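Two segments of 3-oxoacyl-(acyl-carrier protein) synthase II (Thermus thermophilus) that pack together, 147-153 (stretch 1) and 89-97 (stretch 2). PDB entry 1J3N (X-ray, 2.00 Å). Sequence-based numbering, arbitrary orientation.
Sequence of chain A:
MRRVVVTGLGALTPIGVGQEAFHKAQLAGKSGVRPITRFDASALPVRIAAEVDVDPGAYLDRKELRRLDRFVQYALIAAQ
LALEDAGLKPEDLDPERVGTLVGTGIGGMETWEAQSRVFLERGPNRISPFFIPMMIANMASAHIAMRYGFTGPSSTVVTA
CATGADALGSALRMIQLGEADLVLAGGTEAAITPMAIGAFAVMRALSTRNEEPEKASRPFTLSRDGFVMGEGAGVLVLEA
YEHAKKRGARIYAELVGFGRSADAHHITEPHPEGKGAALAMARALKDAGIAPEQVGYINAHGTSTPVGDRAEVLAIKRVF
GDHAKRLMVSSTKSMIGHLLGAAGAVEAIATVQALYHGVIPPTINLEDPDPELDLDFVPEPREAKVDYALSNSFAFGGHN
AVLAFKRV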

# COMPACT_ATOMS: atom_id res chain seq x y z
N ARG A 147 -18.51 -2.29 6.18
CA ARG A 147 -19.84 -1.76 5.93
C ARG A 147 -20.74 -2.69 5.12
O ARG A 147 -21.93 -2.80 5.41
CB ARG A 147 -19.74 -0.41 5.20
CG ARG A 147 -21.07 0.33 5.13
CD ARG A 147 -20.99 1.63 4.34
NE ARG A 147 -22.22 2.40 4.53
CZ ARG A 147 -22.57 3.47 3.81
NH1 ARG A 147 -21.78 3.92 2.84
NH2 ARG A 147 -23.71 4.10 4.08
N TYR A 148 -20.16 -3.35 4.12
CA TYR A 148 -20.92 -4.25 3.25
C TYR A 148 -20.73 -5.74 3.50
O TYR A 148 -21.40 -6.56 2.88
CB TYR A 148 -20.60 -3.93 1.79
CG TYR A 148 -20.90 -2.50 1.39
CD1 TYR A 148 -22.20 -2.00 1.43
CD2 TYR A 148 -19.88 -1.65 0.98
CE1 TYR A 148 -22.47 -0.68 1.07
CE2 TYR A 148 -20.14 -0.33 0.62
CZ TYR A 148 -21.44 0.15 0.67
OH TYR A 148 -21.69 1.45 0.31
N GLY A 149 -19.82 -6.10 4.40
CA GLY A 149 -19.58 -7.50 4.69
C GLY A 149 -18.82 -8.25 3.61
O GLY A 149 -18.93 -9.47 3.50
N PHE A 150 -18.04 -7.52 2.81
CA PHE A 150 -17.25 -8.13 1.74
C PHE A 150 -16.05 -8.81 2.38
O PHE A 150 -15.18 -8.14 2.96
CB PHE A 150 -16.78 -7.07 0.75
CG PHE A 150 -17.90 -6.31 0.06
CD1 PHE A 150 -19.09 -6.94 -0.26
CD2 PHE A 150 -17.71 -4.99 -0.34
CE1 PHE A 150 -20.09 -6.29 -0.97
CE2 PHE A 150 -18.69 -4.32 -1.06
CZ PHE A 150 -19.89 -4.96 -1.38
N THR A 151 -15.98 -10.13 2.29
CA THR A 151 -14.88 -10.86 2.91
C THR A 151 -13.79 -11.35 1.96
O THR A 151 -12.96 -12.20 2.32
CB THR A 151 -15.40 -12.06 3.72
OG1 THR A 151 -16.10 -12.95 2.85
CG2 THR A 151 -16.35 -11.59 4.83
N GLY A 152 -13.81 -10.84 0.73
CA GLY A 152 -12.78 -11.18 -0.23
C GLY A 152 -11.53 -10.39 0.16
O GLY A 152 -11.60 -9.55 1.07
N PRO A 153 -10.38 -10.62 -0.49
CA PRO A 153 -9.15 -9.90 -0.16
C PRO A 153 -9.37 -8.39 0.04
O PRO A 153 -10.05 -7.75 -0.75
CB PRO A 153 -8.25 -10.20 -1.35
CG PRO A 153 -8.63 -11.61 -1.68
CD PRO A 153 -10.15 -11.58 -1.59
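Stretch 2 89-97: KPEDLDPER

Stretch 2 is an irregular segment that follows the course of stretch 1 as the latter leaves its helix. The register runs in the same direction on both: the CA of Tyr148 lies 6.0 Å from the CA of Pro90, that of Phe150 4.4 Å from the CA of Pro95, and that of Thr151 4.6 Å from the CA of Glu96. The helix of stretch 1 ends at Tyr148, and Gly149 turns the chain with positive phi (74°), a conformation that favours glycine. After Lys89, stretch 2 makes a short 3-10 turn at Pro90 and Glu91, where the fixed phi of proline suits the tight turn; Leu93 N donates to Pro90 O at 3.1 Å. Leu93 then extends the chain before it bends again, with Arg97 N hydrogen-bonded to Asp94 O at 2.8 Å.

The polar contact centres on one carbonyl. Thr151 N donates to Pro95 O at 2.7 Å, and Thr151 OG1, with chi1 in the p well, adds a weak hydrogen bond to the same Pro95 O at 3.4 Å. Phe150 CA also approaches Pro95 O at 3.5 Å in a CA-H...O contact. A hydroxyl suits this site because it can donate the weak hydrogen bond to Pro95 O; Thr151 OG1 also lies 3.1 Å from Glu96 CA.

Apolar contacts occupy the earlier part of the register. Pro90 directs its CA-to-CB bond toward stretch 1, bringing its CG to 4.1 Å from Tyr148 CD1 and its CB to 4.2 Å from Phe150 CE1. The CA-to-CB bond of Phe150 points away, yet its ring reaches back, so that CE1 also meets Leu93 CD1 at 4.3 Å. These compact and branched aliphatic groups pack well against aromatic rings.

Close packing by the two glycines completes the fit: Gly149 O lies 3.1 Å from Pro95 CB, and Gly152 CA approaches Glu96 O at 3.5 Å, where a CB would point toward stretch 2 and be crowded by Pro153 CD.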

# COMPACT_ATOMS: atom_id res chain seq x y z
N LYS A 89 -26.27 -4.58 -4.99
CA LYS A 89 -26.69 -4.57 -3.60
C LYS A 89 -25.89 -5.68 -2.95
O LYS A 89 -25.91 -6.82 -3.42
CB LYS A 89 -28.19 -4.86 -3.48
CG LYS A 89 -29.09 -3.74 -4.00
CD LYS A 89 -30.45 -3.77 -3.32
CE LYS A 89 -31.17 -5.10 -3.51
NZ LYS A 89 -32.46 -5.16 -2.76
N PRO A 90 -25.14 -5.36 -1.88
CA PRO A 90 -24.32 -6.36 -1.18
C PRO A 90 -24.96 -7.74 -1.07
O PRO A 90 -24.28 -8.76 -1.21
CB PRO A 90 -24.05 -5.71 0.18
CG PRO A 90 -25.11 -4.63 0.30
CD PRO A 90 -25.21 -4.11 -1.10
N GLU A 91 -26.26 -7.76 -0.83
CA GLU A 91 -27.01 -9.01 -0.69
C GLU A 91 -27.02 -9.84 -1.98
O GLU A 91 -26.95 -11.07 -1.94
CB GLU A 91 -28.44 -8.72 -0.25
CG GLU A 91 -29.06 -7.50 -0.94
CD GLU A 91 -28.55 -6.18 -0.39
OE1 GLU A 91 -27.57 -6.19 0.38
OE2 GLU A 91 -29.12 -5.13 -0.73
N ASP A 92 -27.10 -9.16 -3.11
CA ASP A 92 -27.13 -9.82 -4.41
C ASP A 92 -25.73 -10.23 -4.88
O ASP A 92 -25.53 -10.62 -6.04
CB ASP A 92 -27.79 -8.89 -5.43
CG ASP A 92 -29.20 -8.50 -5.03
OD1 ASP A 92 -29.44 -8.30 -3.81
OD2 ASP A 92 -30.07 -8.39 -5.92
N LEU A 93 -24.77 -10.13 -3.97
CA LEU A 93 -23.38 -10.48 -4.25
C LEU A 93 -22.87 -11.47 -3.22
O LEU A 93 -23.22 -11.38 -2.04
CB LEU A 93 -22.49 -9.24 -4.20
CG LEU A 93 -22.65 -8.15 -5.25
CD1 LEU A 93 -21.70 -7.01 -4.93
CD2 LEU A 93 -22.37 -8.72 -6.63
N ASP A 94 -22.04 -12.41 -3.65
CA ASP A 94 -21.46 -13.37 -2.72
C ASP A 94 -20.35 -12.57 -2.02
O ASP A 94 -19.32 -12.26 -2.62
CB ASP A 94 -20.90 -14.57 -3.47
CG ASP A 94 -20.26 -15.58 -2.56
OD1 ASP A 94 -19.99 -16.71 -3.01
OD2 ASP A 94 -20.01 -15.25 -1.38
N PRO A 95 -20.56 -12.23 -0.74
CA PRO A 95 -19.58 -11.46 0.03
C PRO A 95 -18.15 -11.98 0.04
O PRO A 95 -17.20 -11.21 0.15
CB PRO A 95 -20.20 -11.41 1.43
CG PRO A 95 -21.00 -12.69 1.48
CD PRO A 95 -21.64 -12.71 0.13
N GLU A 96 -17.99 -13.30 -0.09
CA GLU A 96 -16.66 -13.90 -0.09
C GLU A 96 -15.93 -13.67 -1.40
O GLU A 96 -14.72 -13.84 -1.48
CB GLU A 96 -16.74 -15.41 0.15
CG GLU A 96 -17.38 -15.82 1.45
CD GLU A 96 -17.11 -17.27 1.79
OE1 GLU A 96 -17.19 -18.12 0.88
OE2 GLU A 96 -16.81 -17.56 2.97
N ARG A 97 -16.68 -13.28 -2.43
CA ARG A 97 -16.10 -13.08 -3.75
C ARG A 97 -15.92 -11.61 -4.10
O ARG A 97 -15.57 -11.27 -5.24
CB ARG A 97 -16.96 -13.78 -4.80
CG ARG A 97 -17.12 -15.29 -4.53
CD ARG A 97 -15.77 -15.97 -4.52
NE ARG A 97 -15.05 -15.73 -5.77
CZ ARG A 97 -13.76 -15.97 -5.96
NH1 ARG A 97 -13.02 -16.46 -4.97
NH2 ARG A 97 -13.21 -15.73 -7.14